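Local coordinates for protein putative O-acetylhomoserine (Thiol)-lyase (PDB 4OC9) that probably catalyses the pyridoxal-phosphate-dependent transfer of the aminocarboxypropyl group of O-acetylhomoserine to a sulfur nucleophile in amino acid metabolism, at residues N71-A76 and A185-L190; I176-D181 and H195-I200; S62-Q67 and L281-L286; I159-I164 and K332-N337; R292-S297 and K336-G341. All blocks are in the same frame, centred on the assembly; numbering follows the deposited sequence.

Interaction 1 (N71-A76 and A185-L190)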
# COMPACT_ATOMS: atom_id res chain seq x y z
N ASN D 71 -16.83 -6.93 -17.81
CA ASN D 71 -18.15 -7.44 -17.45
C ASN D 71 -19.16 -6.34 -17.24
O ASN D 71 -20.27 -6.45 -17.75
CB ASN D 71 -18.07 -8.33 -16.19
CG ASN D 71 -17.28 -9.58 -16.44
OD1 ASN D 71 -16.86 -9.84 -17.54
ND2 ASN D 71 -17.03 -10.35 -15.39
N VAL D 72 -18.79 -5.28 -16.54
CA VAL D 72 -19.76 -4.19 -16.33
C VAL D 72 -20.08 -3.47 -17.63
O VAL D 72 -21.17 -2.99 -17.79
CB VAL D 72 -19.39 -3.18 -15.21
CG1 VAL D 72 -19.27 -3.92 -13.90
CG2 VAL D 72 -18.10 -2.44 -15.50
N GLU D 73 -19.13 -3.39 -18.56
CA GLU D 73 -19.38 -2.74 -19.86
C GLU D 73 -20.11 -3.65 -20.85
O GLU D 73 -20.64 -3.17 -21.84
CB GLU D 73 -18.09 -2.25 -20.51
CG GLU D 73 -17.45 -0.98 -19.96
CD GLU D 73 -18.20 0.31 -20.31
OE1 GLU D 73 -17.63 1.40 -20.07
OE2 GLU D 73 -19.33 0.25 -20.85
N GLY D 74 -20.17 -4.95 -20.56
CA GLY D 74 -20.82 -5.89 -21.46
C GLY D 74 -19.84 -6.28 -22.59
O GLY D 74 -20.24 -6.71 -23.66
N GLY D 75 -18.54 -6.10 -22.34
CA GLY D 75 -17.51 -6.41 -23.33
C GLY D 75 -16.91 -7.79 -23.08
O GLY D 75 -17.38 -8.52 -22.24
N ALA D 76 -15.84 -8.11 -23.79
CA ALA D 76 -15.19 -9.43 -23.66
C ALA D 76 -13.95 -9.51 -22.79
O ALA D 76 -13.81 -10.44 -21.98
CB ALA D 76 -14.81 -9.96 -25.05
N ALA D 185 -19.03 9.33 -18.35
CA ALA D 185 -20.35 8.72 -18.18
C ALA D 185 -20.31 7.53 -17.25
O ALA D 185 -21.22 7.30 -16.46
CB ALA D 185 -20.90 8.31 -19.52
N THR D 186 -19.22 6.77 -17.35
CA THR D 186 -18.95 5.54 -16.58
C THR D 186 -19.82 4.43 -17.18
O THR D 186 -20.82 4.68 -17.84
CB THR D 186 -19.28 5.59 -15.07
OG1 THR D 186 -20.69 5.47 -14.86
CG2 THR D 186 -18.73 6.82 -14.42
N PRO D 187 -19.44 3.17 -16.96
CA PRO D 187 -20.25 2.10 -17.52
C PRO D 187 -21.64 2.03 -16.91
O PRO D 187 -22.49 1.35 -17.49
CB PRO D 187 -19.48 0.83 -17.14
CG PRO D 187 -18.09 1.29 -16.84
CD PRO D 187 -18.26 2.65 -16.24
N PHE D 188 -21.86 2.69 -15.78
CA PHE D 188 -23.17 2.65 -15.14
C PHE D 188 -24.18 3.61 -15.69
O PHE D 188 -25.36 3.45 -15.40
CB PHE D 188 -23.06 2.79 -13.63
CG PHE D 188 -22.35 1.65 -12.99
CD1 PHE D 188 -23.06 0.54 -12.60
CD2 PHE D 188 -20.97 1.68 -12.83
CE1 PHE D 188 -22.40 -0.52 -12.04
CE2 PHE D 188 -20.30 0.63 -12.26
CZ PHE D 188 -21.02 -0.48 -11.86
N LEU D 189 -23.77 4.60 -16.45
CA LEU D 189 -24.74 5.53 -17.02
C LEU D 189 -24.88 5.34 -18.51
O LEU D 189 -25.88 5.71 -19.08
CB LEU D 189 -24.36 6.97 -16.71
CG LEU D 189 -24.21 7.24 -15.19
CD1 LEU D 189 -23.88 8.70 -14.95
CD2 LEU D 189 -25.48 6.86 -14.45
N LEU D 190 -23.88 4.73 -19.13
CA LEU D 190 -23.88 4.52 -20.55
C LEU D 190 -23.03 3.32 -20.95
O LEU D 190 -21.92 3.13 -20.45
CB LEU D 190 -23.33 5.78 -21.23
CG LEU D 190 -23.28 5.75 -22.74
CD1 LEU D 190 -24.67 5.56 -23.30
CD2 LEU D 190 -22.73 7.05 -23.25
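Val72 and Glu73, in the last turn of helix 60-73, lie against Pro187. Val72 gives its two methyls. CG2 of Val72 sits between its own backbone N and carbonyl carbon and rests 3.9 Å from Pro187 CB, while CG1 makes a looser approach to the Phe188 ring, 4.4 Å from CZ.

Glu73 brings its whole carboxylate end. Its chain bends at chi2 (-73°), which carries CD 3.5 Å from Pro187 CB, and the side chain crosses the proline ring at about a right angle. OE1 of Glu73 then lies 3.3 Å from Pro187 CG.

The contact joins a helix end to a loop of the fold-type I scaffold of pyridoxal-phosphate enzymes. The helix ends in a Schellman motif with Gly74 as its C-prime residue, and Thr186 forms an ST turn, its OG1 accepting from Phe188 N at 3.2 Å.

No hydrogen bond crosses between 71-76 and 185-190. The polar end of this buried glutamate is satisfied from elsewhere: OE1 receives hydrogen bonds from His202 NE2 and Asn182 ND2. Asn182 ND2 also reaches Leu190 O and thereby ties the carboxylate to the loop indirectly.

Interaction 2 (I176-D181 and H195-I200)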
# COMPACT_ATOMS: atom_id res chain seq x y z
N ILE D 176 -13.81 0.21 -40.04
CA ILE D 176 -12.86 0.88 -39.17
C ILE D 176 -13.23 0.67 -37.70
O ILE D 176 -14.41 0.71 -37.32
CB ILE D 176 -12.80 2.39 -39.46
CG1 ILE D 176 -12.36 2.63 -40.89
CG2 ILE D 176 -11.82 3.06 -38.51
CD1 ILE D 176 -12.36 4.10 -41.29
N VAL D 177 -12.21 0.46 -36.87
CA VAL D 177 -12.39 0.26 -35.44
C VAL D 177 -12.73 1.57 -34.77
O VAL D 177 -12.04 2.58 -35.01
CB VAL D 177 -11.12 -0.27 -34.77
CG1 VAL D 177 -11.26 -0.26 -33.26
CG2 VAL D 177 -10.75 -1.65 -35.29
N SER D 178 -13.82 1.58 -34.00
CA SER D 178 -14.24 2.78 -33.29
C SER D 178 -13.81 2.67 -31.83
O SER D 178 -14.00 1.63 -31.19
CB SER D 178 -15.76 2.94 -33.32
OG SER D 178 -16.41 1.87 -32.66
N ILE D 179 -13.24 3.76 -31.32
CA ILE D 179 -12.77 3.87 -29.94
C ILE D 179 -13.54 4.93 -29.16
O ILE D 179 -13.54 6.11 -29.54
CB ILE D 179 -11.30 4.33 -29.84
CG1 ILE D 179 -10.38 3.35 -30.55
CG2 ILE D 179 -10.90 4.42 -28.38
CD1 ILE D 179 -8.94 3.83 -30.66
N CYS D 180 -14.22 4.52 -28.08
CA CYS D 180 -14.97 5.44 -27.26
C CYS D 180 -14.39 5.58 -25.85
O CYS D 180 -14.29 4.61 -25.15
CB CYS D 180 -16.43 4.98 -27.12
SG CYS D 180 -17.47 6.03 -26.06
N ASP D 181 -14.09 6.80 -25.45
CA ASP D 181 -13.58 7.12 -24.14
C ASP D 181 -14.85 7.37 -23.32
O ASP D 181 -15.52 8.41 -23.45
CB ASP D 181 -12.66 8.33 -24.21
CG ASP D 181 -12.09 8.73 -22.87
OD1 ASP D 181 -12.79 8.61 -21.83
OD2 ASP D 181 -10.94 9.22 -22.87
N HIS D 195 -24.15 0.15 -28.47
CA HIS D 195 -24.36 0.86 -29.70
C HIS D 195 -23.37 0.69 -30.80
O HIS D 195 -23.20 1.56 -31.65
CB HIS D 195 -24.58 2.32 -29.38
CG HIS D 195 -25.62 2.50 -28.33
ND1 HIS D 195 -26.96 2.34 -28.59
CD2 HIS D 195 -25.52 2.79 -27.02
CE1 HIS D 195 -27.64 2.54 -27.48
NE2 HIS D 195 -26.79 2.83 -26.52
N GLY D 196 -22.71 -0.47 -30.80
CA GLY D 196 -21.73 -0.79 -31.84
C GLY D 196 -20.27 -0.39 -31.67
O GLY D 196 -19.47 -0.61 -32.57
N VAL D 197 -19.92 0.19 -30.52
CA VAL D 197 -18.52 0.56 -30.31
C VAL D 197 -17.67 -0.71 -30.24
O VAL D 197 -18.11 -1.73 -29.73
CB VAL D 197 -18.34 1.46 -29.08
CG1 VAL D 197 -16.87 1.59 -28.68
CG2 VAL D 197 -18.96 2.82 -29.33
N ASP D 198 -16.48 -0.62 -30.79
CA ASP D 198 -15.54 -1.72 -30.82
C ASP D 198 -14.63 -1.77 -29.60
O ASP D 198 -14.45 -2.82 -28.98
CB ASP D 198 -14.68 -1.57 -32.09
CG ASP D 198 -15.52 -1.67 -33.38
OD1 ASP D 198 -16.33 -2.63 -33.51
OD2 ASP D 198 -15.30 -0.83 -34.31
N VAL D 199 -14.06 -0.62 -29.29
CA VAL D 199 -13.14 -0.48 -28.17
C VAL D 199 -13.48 0.70 -27.27
O VAL D 199 -13.72 1.79 -27.71
CB VAL D 199 -11.69 -0.27 -28.68
CG1 VAL D 199 -10.72 -0.00 -27.53
CG2 VAL D 199 -11.24 -1.49 -29.45
N ILE D 200 -13.48 0.43 -25.97
CA ILE D 200 -13.75 1.45 -24.96
C ILE D 200 -12.52 1.74 -24.11
O ILE D 200 -11.82 0.81 -23.69
CB ILE D 200 -14.86 1.02 -24.00
CG1 ILE D 200 -16.22 1.10 -24.69
CG2 ILE D 200 -14.90 1.94 -22.80
CD1 ILE D 200 -17.36 0.58 -23.86
O HOH W 1 -18.08 1.16 -34.51
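Val177 and Asp198 fit together where the strands begin to run side by side: CG1 of Val177 settles 3.8 Å from Asp198 CB and, obliquely, 4.0 Å from Val199 CG2. On the Cys180 side, Val197 supplies the bump, its CG1 pressing 3.8 Å from Cys180 CB. Ile200 CG2 packs 3.6 Å from Cys180 O. Ser178 is the small residue between, and its OG fits against the chain at Val197 and Asp198.

The strands 177-181 and 199-203 are parallel neighbours in the seven-stranded sheet of the fold-type I domain. Ile179 pairs with Val199 on one face, Cys180 with Ile200 on the other. Val199 N bonds to Ser178 O and Cys180 N to Val199 O.

Before the regular pairing starts, side chains stand in for backbone. With CG anti to the carbonyl carbon (chi1 -63°), Asp198 offers OD2 to Ser178 N on its anti lone pair, at 2.8 Å and nearly straight (163°). In return Asp198 N donates to Ser178 OG at 3.1 Å. A water lies 2.6 Å from Ser178 OG and donates to Gly196 O, bridging the two segments. The other carboxylate oxygen, OD1, forms a salt bridge with Arg222, while Leu225 and Leu228 of helix 225-229 pack on Asp198. At the far end of the strand, Asp181 OD2 lies close to N1 of the cofactor-bearing residue at position 206.

Interaction 3 (S62-Q67 and L281-L286)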
# COMPACT_ATOMS: atom_id res chain seq x y z
N SER D 62 -4.56 -6.98 -10.95
CA SER D 62 -5.03 -6.20 -12.12
C SER D 62 -5.89 -7.02 -13.12
O SER D 62 -6.74 -6.47 -13.81
CB SER D 62 -3.92 -5.45 -12.79
OG SER D 62 -2.86 -6.31 -13.13
N ASP D 63 -5.73 -8.34 -13.16
CA ASP D 63 -6.54 -9.19 -14.06
C ASP D 63 -8.00 -9.18 -13.61
O ASP D 63 -8.91 -9.15 -14.45
CB ASP D 63 -6.03 -10.63 -14.11
CG ASP D 63 -4.69 -10.75 -14.81
OD1 ASP D 63 -4.26 -9.78 -15.48
OD2 ASP D 63 -4.07 -11.83 -14.71
N VAL D 64 -8.22 -9.24 -12.29
CA VAL D 64 -9.58 -9.24 -11.76
C VAL D 64 -10.25 -7.92 -12.18
O VAL D 64 -11.39 -7.91 -12.65
CB VAL D 64 -9.63 -9.35 -10.24
CG1 VAL D 64 -11.07 -9.24 -9.77
CG2 VAL D 64 -9.01 -10.65 -9.77
N LEU D 65 -9.50 -6.82 -12.06
CA LEU D 65 -9.98 -5.49 -12.44
C LEU D 65 -10.37 -5.45 -13.91
O LEU D 65 -11.43 -4.97 -14.28
CB LEU D 65 -8.90 -4.44 -12.17
CG LEU D 65 -9.22 -2.99 -12.52
CD1 LEU D 65 -10.49 -2.45 -11.83
CD2 LEU D 65 -8.05 -2.11 -12.18
N GLY D 66 -9.48 -5.95 -14.75
CA GLY D 66 -9.71 -5.95 -16.20
C GLY D 66 -10.97 -6.68 -16.59
O GLY D 66 -11.82 -6.14 -17.34
N GLN D 67 -11.14 -7.89 -16.06
CA GLN D 67 -12.29 -8.69 -16.41
C GLN D 67 -13.59 -8.09 -15.85
O GLN D 67 -14.62 -8.08 -16.54
CB GLN D 67 -12.09 -10.14 -15.97
CG GLN D 67 -13.14 -11.08 -16.56
CD GLN D 67 -13.04 -11.13 -18.07
OE1 GLN D 67 -11.97 -11.42 -18.65
NE2 GLN D 67 -14.16 -10.89 -18.73
N LEU D 281 -6.82 -0.68 -5.42
CA LEU D 281 -7.64 0.48 -5.03
C LEU D 281 -8.73 0.70 -6.05
O LEU D 281 -9.87 0.97 -5.71
CB LEU D 281 -6.78 1.73 -4.91
CG LEU D 281 -5.87 1.74 -3.70
CD1 LEU D 281 -4.87 2.88 -3.73
CD2 LEU D 281 -6.71 1.81 -2.44
N LEU D 282 -8.38 0.59 -7.34
CA LEU D 282 -9.35 0.76 -8.43
C LEU D 282 -10.43 -0.32 -8.38
O LEU D 282 -11.58 -0.04 -8.69
CB LEU D 282 -8.63 0.84 -9.77
CG LEU D 282 -7.78 2.11 -9.85
CD1 LEU D 282 -6.83 2.11 -11.05
CD2 LEU D 282 -8.66 3.36 -9.87
N LEU D 283 -10.08 -1.53 -7.98
CA LEU D 283 -11.09 -2.56 -7.82
C LEU D 283 -12.03 -2.15 -6.73
O LEU D 283 -13.23 -2.36 -6.85
CB LEU D 283 -10.54 -3.91 -7.34
CG LEU D 283 -9.98 -4.93 -8.32
CD1 LEU D 283 -9.26 -6.04 -7.59
CD2 LEU D 283 -11.18 -5.47 -9.09
N GLN D 284 -11.49 -1.60 -5.66
CA GLN D 284 -12.36 -1.18 -4.55
C GLN D 284 -13.33 -0.08 -5.01
O GLN D 284 -14.49 -0.05 -4.62
CB GLN D 284 -11.56 -0.69 -3.32
CG GLN D 284 -10.47 -1.65 -2.88
CD GLN D 284 -10.94 -3.05 -2.61
OE1 GLN D 284 -10.47 -3.96 -3.27
NE2 GLN D 284 -11.92 -3.24 -1.74
N GLY D 285 -12.82 0.85 -5.83
CA GLY D 285 -13.62 1.95 -6.30
C GLY D 285 -14.69 1.44 -7.21
O GLY D 285 -15.82 1.92 -7.16
N LEU D 286 -14.34 0.44 -8.01
CA LEU D 286 -15.31 -0.12 -8.93
C LEU D 286 -16.51 -0.67 -8.18
O LEU D 286 -17.65 -0.55 -8.61
CB LEU D 286 -14.69 -1.21 -9.80
CG LEU D 286 -15.65 -1.83 -10.82
CD1 LEU D 286 -16.22 -0.76 -11.74
CD2 LEU D 286 -14.91 -2.88 -11.65
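Leu65 and Leu283 meet with no ring or other flat group between them, so there are no faces or edges to match here; the contact is made of branched aliphatic side chains and the backbone they lie on. It is a helix-helix packing of helix 60-73 on the long helix 276-309: segments 62-67 and 281-286 of these helices run 33° apart, their axes 9.5 Å from each other at closest approach.

Leu283 does the reaching. Its CG is anti to the carbonyl carbon (chi1 -86°), and the CD2 methyl beyond it comes down on the backbone of the other helix, 3.6 Å from Leu65 CA. The same methyl touches Val64 CG1 at 3.8 Å, the valine and leucine side chains crossing at about a right angle. CD2 of Leu283 thus meets two successive residues of helix 60-73.

Leu65 sends its two methyls to different neighbours. CG is anti to the backbone N (chi1 179°). CD1 lies over the main chain of the opposite helix, 4.0 Å from Leu283 N, and more loosely faces Leu286 CD2.

Around the contact, Pro80 of strand 77-81 packs on Leu65, and Gln211 of a second subunit bonds to Gln284 O, so helix 276-309 also faces the subunit interface. The remaining methyl of Leu65, CD2, lies 3.9 Å from Leu282 CB.

Interaction 4 (I159-I164 and K332-N337)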
# COMPACT_ATOMS: atom_id res chain seq x y z
N ILE D 159 -19.09 18.70 -22.15
CA ILE D 159 -20.20 17.83 -21.78
C ILE D 159 -20.99 17.61 -23.07
O ILE D 159 -22.19 17.66 -23.12
CB ILE D 159 -21.09 18.38 -20.65
CG1 ILE D 159 -20.30 18.80 -19.40
CG2 ILE D 159 -22.06 17.34 -20.18
CD1 ILE D 159 -19.52 20.07 -19.56
N ALA D 160 -20.26 17.40 -24.17
CA ALA D 160 -20.89 17.17 -25.45
C ALA D 160 -21.13 15.68 -25.63
O ALA D 160 -20.23 14.86 -25.46
CB ALA D 160 -20.01 17.68 -26.56
N ILE D 161 -22.36 15.35 -25.99
CA ILE D 161 -22.74 13.97 -26.19
C ILE D 161 -22.69 13.57 -27.66
O ILE D 161 -23.31 14.19 -28.52
CB ILE D 161 -24.14 13.69 -25.66
CG1 ILE D 161 -24.19 14.03 -24.18
CG2 ILE D 161 -24.51 12.24 -25.90
CD1 ILE D 161 -25.54 13.82 -23.52
N ALA D 162 -21.99 12.48 -27.90
CA ALA D 162 -21.83 11.95 -29.25
C ALA D 162 -23.01 11.07 -29.65
O ALA D 162 -23.49 10.27 -28.83
CB ALA D 162 -20.54 11.14 -29.33
N ASP D 163 -23.45 11.18 -30.89
CA ASP D 163 -24.54 10.37 -31.39
C ASP D 163 -23.83 9.10 -31.85
O ASP D 163 -23.48 8.91 -33.02
CB ASP D 163 -25.31 11.07 -32.51
CG ASP D 163 -26.58 10.34 -32.88
OD1 ASP D 163 -26.73 9.13 -32.55
OD2 ASP D 163 -27.46 10.97 -33.53
N ILE D 164 -23.66 8.20 -30.90
CA ILE D 164 -22.94 6.95 -31.11
C ILE D 164 -23.42 6.11 -32.29
O ILE D 164 -22.59 5.70 -33.10
CB ILE D 164 -22.89 6.11 -29.84
CG1 ILE D 164 -22.28 6.92 -28.69
CG2 ILE D 164 -22.05 4.86 -30.09
CD1 ILE D 164 -22.28 6.22 -27.35
N LYS D 332 -31.82 10.00 -25.20
CA LYS D 332 -31.71 8.83 -26.08
C LYS D 332 -30.74 7.75 -25.61
O LYS D 332 -31.04 6.57 -25.67
CB LYS D 332 -31.31 9.27 -27.48
CG LYS D 332 -31.25 8.13 -28.46
CD LYS D 332 -30.79 8.60 -29.83
CE LYS D 332 -30.70 7.43 -30.80
NZ LYS D 332 -30.15 7.84 -32.12
N TYR D 333 -29.58 8.17 -25.14
CA TYR D 333 -28.57 7.21 -24.69
C TYR D 333 -28.41 6.93 -23.19
O TYR D 333 -27.84 5.89 -22.84
CB TYR D 333 -27.23 7.61 -25.24
CG TYR D 333 -27.14 7.54 -26.73
CD1 TYR D 333 -26.94 6.32 -27.35
CD2 TYR D 333 -27.18 8.68 -27.52
CE1 TYR D 333 -26.86 6.23 -28.72
CE2 TYR D 333 -27.07 8.59 -28.88
CZ TYR D 333 -26.90 7.36 -29.48
OH TYR D 333 -26.78 7.28 -30.87
N PHE D 334 -28.90 7.79 -22.31
CA PHE D 334 -28.76 7.58 -20.84
C PHE D 334 -30.04 7.03 -20.19
O PHE D 334 -30.96 7.79 -19.89
CB PHE D 334 -28.32 8.89 -20.20
CG PHE D 334 -26.92 9.30 -20.56
CD1 PHE D 334 -26.64 9.79 -21.82
CD2 PHE D 334 -25.92 9.28 -19.63
CE1 PHE D 334 -25.36 10.20 -22.15
CE2 PHE D 334 -24.64 9.70 -19.96
CZ PHE D 334 -24.36 10.16 -21.23
N ASP D 335 -30.08 5.71 -20.01
CA ASP D 335 -31.26 5.03 -19.46
C ASP D 335 -31.69 5.40 -18.03
O ASP D 335 -32.90 5.42 -17.76
CB ASP D 335 -31.12 3.52 -19.62
CG ASP D 335 -31.09 3.07 -21.09
OD1 ASP D 335 -31.30 3.89 -22.00
OD2 ASP D 335 -30.87 1.85 -21.33
N LYS D 336 -30.74 5.65 -17.14
CA LYS D 336 -31.05 6.00 -15.74
C LYS D 336 -31.28 7.50 -15.39
O LYS D 336 -31.42 7.92 -14.23
CB LYS D 336 -29.95 5.46 -14.83
CG LYS D 336 -29.98 3.95 -14.62
CD LYS D 336 -28.92 3.53 -13.61
CE LYS D 336 -28.93 2.03 -13.16
NZ LYS D 336 -29.09 0.97 -14.20
N ASN D 337 -31.34 8.29 -16.42
CA ASN D 337 -31.55 9.72 -16.30
C ASN D 337 -30.58 10.47 -15.36
O ASN D 337 -30.99 11.31 -14.56
CB ASN D 337 -33.00 10.04 -15.94
CG ASN D 337 -33.36 11.47 -16.31
OD1 ASN D 337 -33.05 11.93 -17.41
ND2 ASN D 337 -34.06 12.15 -15.42
O HOH W 2 -30.46 10.48 -32.60
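Tyr333 and Asp163 meet through a single bond: the phenol OH donates to Asp163 OD1 at a modelled 2.5 Å, a very short value whose exact length is doubtful. The acceptor stands at the edge of the ring, near its plane, and the carboxylate is turned 71° from the ring. Beside it Lys332 stretches a fully extended chain toward the same oxygen, but NZ stops 3.7 Å from Asp163 OD1, a long salt bridge. A water closes the remaining gap, donating to Asp163 OD2 and accepting from Lys332 NZ at 2.7 Å.

Beside these polar groups the contact is apolar. Ile161 and Phe334 touch tip to tip, CD1 to CE1 at 3.9 Å, and Ile164 CB lies 4.1 Å from Tyr333 CE1.

Asp163 is the centre of an inverse gamma turn just before helix 164-174. A chi1 of -171° puts its CG anti to the backbone N; the side chain makes no capping bond, and OD1 goes to the phenol. Lys332 and Tyr333 are in the last turn of helix 327-333, and a type I turn from Phe334 to Asn337 follows. CG of Lys332 lies over one face of the Tyr333 ring, 4.2 Å above the plane and toward the rim; His195 packs edge-to-face with that ring.

Tyr333 OH also accepts from Glu165 N, so the hydroxyl has two partners, Glu165 N in the first turn of the helix and the Asp163 carboxylate. With the phenol donating and the lysine nearby, the carboxylate is probably held as the anion.

Interaction 5 (R292-S297 and K336-G341)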
# COMPACT_ATOMS: atom_id res chain seq x y z
N ARG D 292 -22.02 5.71 -5.85
CA ARG D 292 -21.39 7.02 -5.95
C ARG D 292 -21.80 7.86 -7.16
O ARG D 292 -22.13 9.04 -6.99
CB ARG D 292 -19.86 6.90 -5.97
CG ARG D 292 -19.32 6.39 -4.67
CD ARG D 292 -17.79 6.31 -4.61
NE ARG D 292 -17.19 5.37 -5.54
CZ ARG D 292 -16.72 5.67 -6.74
NH1 ARG D 292 -16.76 6.91 -7.22
NH2 ARG D 292 -16.18 4.72 -7.48
N ILE D 293 -21.80 7.28 -8.36
CA ILE D 293 -22.14 8.05 -9.54
C ILE D 293 -23.55 8.66 -9.47
O ILE D 293 -23.80 9.70 -10.04
CB ILE D 293 -21.93 7.24 -10.83
CG1 ILE D 293 -21.78 8.15 -12.03
CG2 ILE D 293 -22.98 6.16 -10.99
CD1 ILE D 293 -20.55 9.06 -11.96
N GLU D 294 -24.47 7.99 -8.80
CA GLU D 294 -25.82 8.53 -8.66
C GLU D 294 -25.81 9.79 -7.80
O GLU D 294 -26.48 10.77 -8.14
CB GLU D 294 -26.82 7.50 -8.12
CG GLU D 294 -27.00 6.31 -9.08
CD GLU D 294 -28.14 5.36 -8.72
OE1 GLU D 294 -28.84 5.60 -7.71
OE2 GLU D 294 -28.37 4.40 -9.50
N LYS D 295 -25.04 9.80 -6.70
CA LYS D 295 -24.96 10.98 -5.85
C LYS D 295 -24.27 12.10 -6.64
O LYS D 295 -24.67 13.26 -6.59
CB LYS D 295 -24.15 10.72 -4.58
CG LYS D 295 -24.08 11.91 -3.63
CD LYS D 295 -25.44 12.21 -3.04
CE LYS D 295 -25.45 13.43 -2.09
NZ LYS D 295 -24.61 13.35 -0.87
N HIS D 296 -23.18 11.76 -7.32
CA HIS D 296 -22.50 12.76 -8.10
C HIS D 296 -23.51 13.41 -9.05
O HIS D 296 -23.50 14.64 -9.23
CB HIS D 296 -21.38 12.20 -8.98
CG HIS D 296 -20.13 11.80 -8.25
ND1 HIS D 296 -19.19 12.73 -7.85
CD2 HIS D 296 -19.57 10.59 -8.05
CE1 HIS D 296 -18.16 12.11 -7.32
NE2 HIS D 296 -18.37 10.81 -7.42
N SER D 297 -24.32 12.57 -9.69
CA SER D 297 -25.31 13.03 -10.68
C SER D 297 -26.40 13.88 -10.06
O SER D 297 -26.74 14.92 -10.58
CB SER D 297 -25.89 11.84 -11.45
OG SER D 297 -24.87 11.17 -12.20
N LYS D 336 -30.74 5.65 -17.14
CA LYS D 336 -31.05 6.00 -15.74
C LYS D 336 -31.28 7.50 -15.39
O LYS D 336 -31.42 7.92 -14.23
CB LYS D 336 -29.95 5.46 -14.83
CG LYS D 336 -29.98 3.95 -14.62
CD LYS D 336 -28.92 3.53 -13.61
CE LYS D 336 -28.93 2.03 -13.16
NZ LYS D 336 -29.09 0.97 -14.20
N ASN D 337 -31.34 8.29 -16.42
CA ASN D 337 -31.55 9.72 -16.30
C ASN D 337 -30.58 10.47 -15.36
O ASN D 337 -30.99 11.31 -14.56
CB ASN D 337 -33.00 10.04 -15.94
CG ASN D 337 -33.36 11.47 -16.31
OD1 ASN D 337 -33.05 11.93 -17.41
ND2 ASN D 337 -34.06 12.15 -15.42
N PHE D 338 -29.32 10.05 -15.36
CA PHE D 338 -28.26 10.66 -14.57
C PHE D 338 -27.22 11.03 -15.60
O PHE D 338 -26.94 10.25 -16.48
CB PHE D 338 -27.67 9.73 -13.50
CG PHE D 338 -28.63 9.36 -12.39
CD1 PHE D 338 -29.06 10.32 -11.49
CD2 PHE D 338 -28.94 8.04 -12.13
CE1 PHE D 338 -29.91 10.00 -10.46
CE2 PHE D 338 -29.76 7.69 -11.08
CZ PHE D 338 -30.25 8.68 -10.24
N ALA D 339 -26.64 12.21 -15.47
CA ALA D 339 -25.65 12.69 -16.43
C ALA D 339 -24.22 12.90 -15.93
O ALA D 339 -23.43 13.65 -16.50
CB ALA D 339 -26.17 13.97 -17.02
N SER D 340 -23.90 12.24 -14.82
CA SER D 340 -22.57 12.31 -14.19
C SER D 340 -22.30 13.64 -13.47
O SER D 340 -23.17 14.49 -13.35
CB SER D 340 -21.48 11.95 -15.17
OG SER D 340 -20.25 11.78 -14.48
N GLY D 341 -21.08 13.81 -12.97
CA GLY D 341 -20.73 15.00 -12.19
C GLY D 341 -19.91 16.11 -12.76
O GLY D 341 -19.42 16.94 -12.02
O HOH W 3 -27.79 14.20 -13.66
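The loop leading into strand 342-346, first strand after helix 327-333 in the smaller, five-stranded sheet, packs on the long helix 276-309: Ser297 and Glu294 meet Phe338, and Ser297 also meets Ser340.

Phe338 lies against the helix, with Ser297 and Glu294, one turn apart, on the same side of its ring. Ser297 CB sits near the CB end, 3.4 Å from Phe338 CB, a close approach, and 3.5 Å from CD1. The extended Glu294 chain passes obliquely by the outer end: its CB is over the face, 4.1 Å above the plane and displaced toward the rim, and CG is 3.7 Å from Phe338 CE2. The carboxylate is tilted just 28° from the ring plane. Its charge is not matched at contact distance by Lys336, whose NZ remains 5.9 Å from Glu294 OE2.

The polar link runs through the Ser297 hydroxyl. With OG anti to the carbonyl carbon (chi1 -63°), it donates back to Ile293 O at 2.8 Å, and the backbone N of Ser297 reaches the same carbonyl from the opposite face of its plane. OG in turn accepts Ser340 N at 3.0 Å, a weak bond bent to 129°. Next to it a water accepts from Ala339 N and gives a weak bond to Ser297 O. CD1 of Ile293 adds a touch on Ser340 OG, which bonds to Val184 O.

Around this, His296 ND1 bonds to Ile406 O just past strand 401-405, and Gly341 pairs with Ile406, so the helix, the loop and that strand's end meet together. Tyr207 packs on Ile293 and His296, and Val291 of a second subunit meets Lys295.

Overall arrangement
All touching residues of interactions 1 and 3 are buried, and interaction 2, in the seven-stranded sheet, almost wholly so; interactions 4 and 5 are buried contacts that reach exposed residues at Lys332 and Lys336. Interaction 2 relies on backbone and carboxylate hydrogen bonds. Interactions 1 and 3 share helix 60-73, and neither has a hydrogen bond across; interaction 3 is purely aliphatic, whereas interaction 1 sets a buried carboxylate against a proline. Interaction 5 uses helix 276-309 beyond interaction 3, linked by Gly285 and Arg292, and mixes ring contacts with a weak polar link. Interaction 4 alone has a salt bridge across its two segments, a long one. Loop 185-190 touches both interactions 4 and 5.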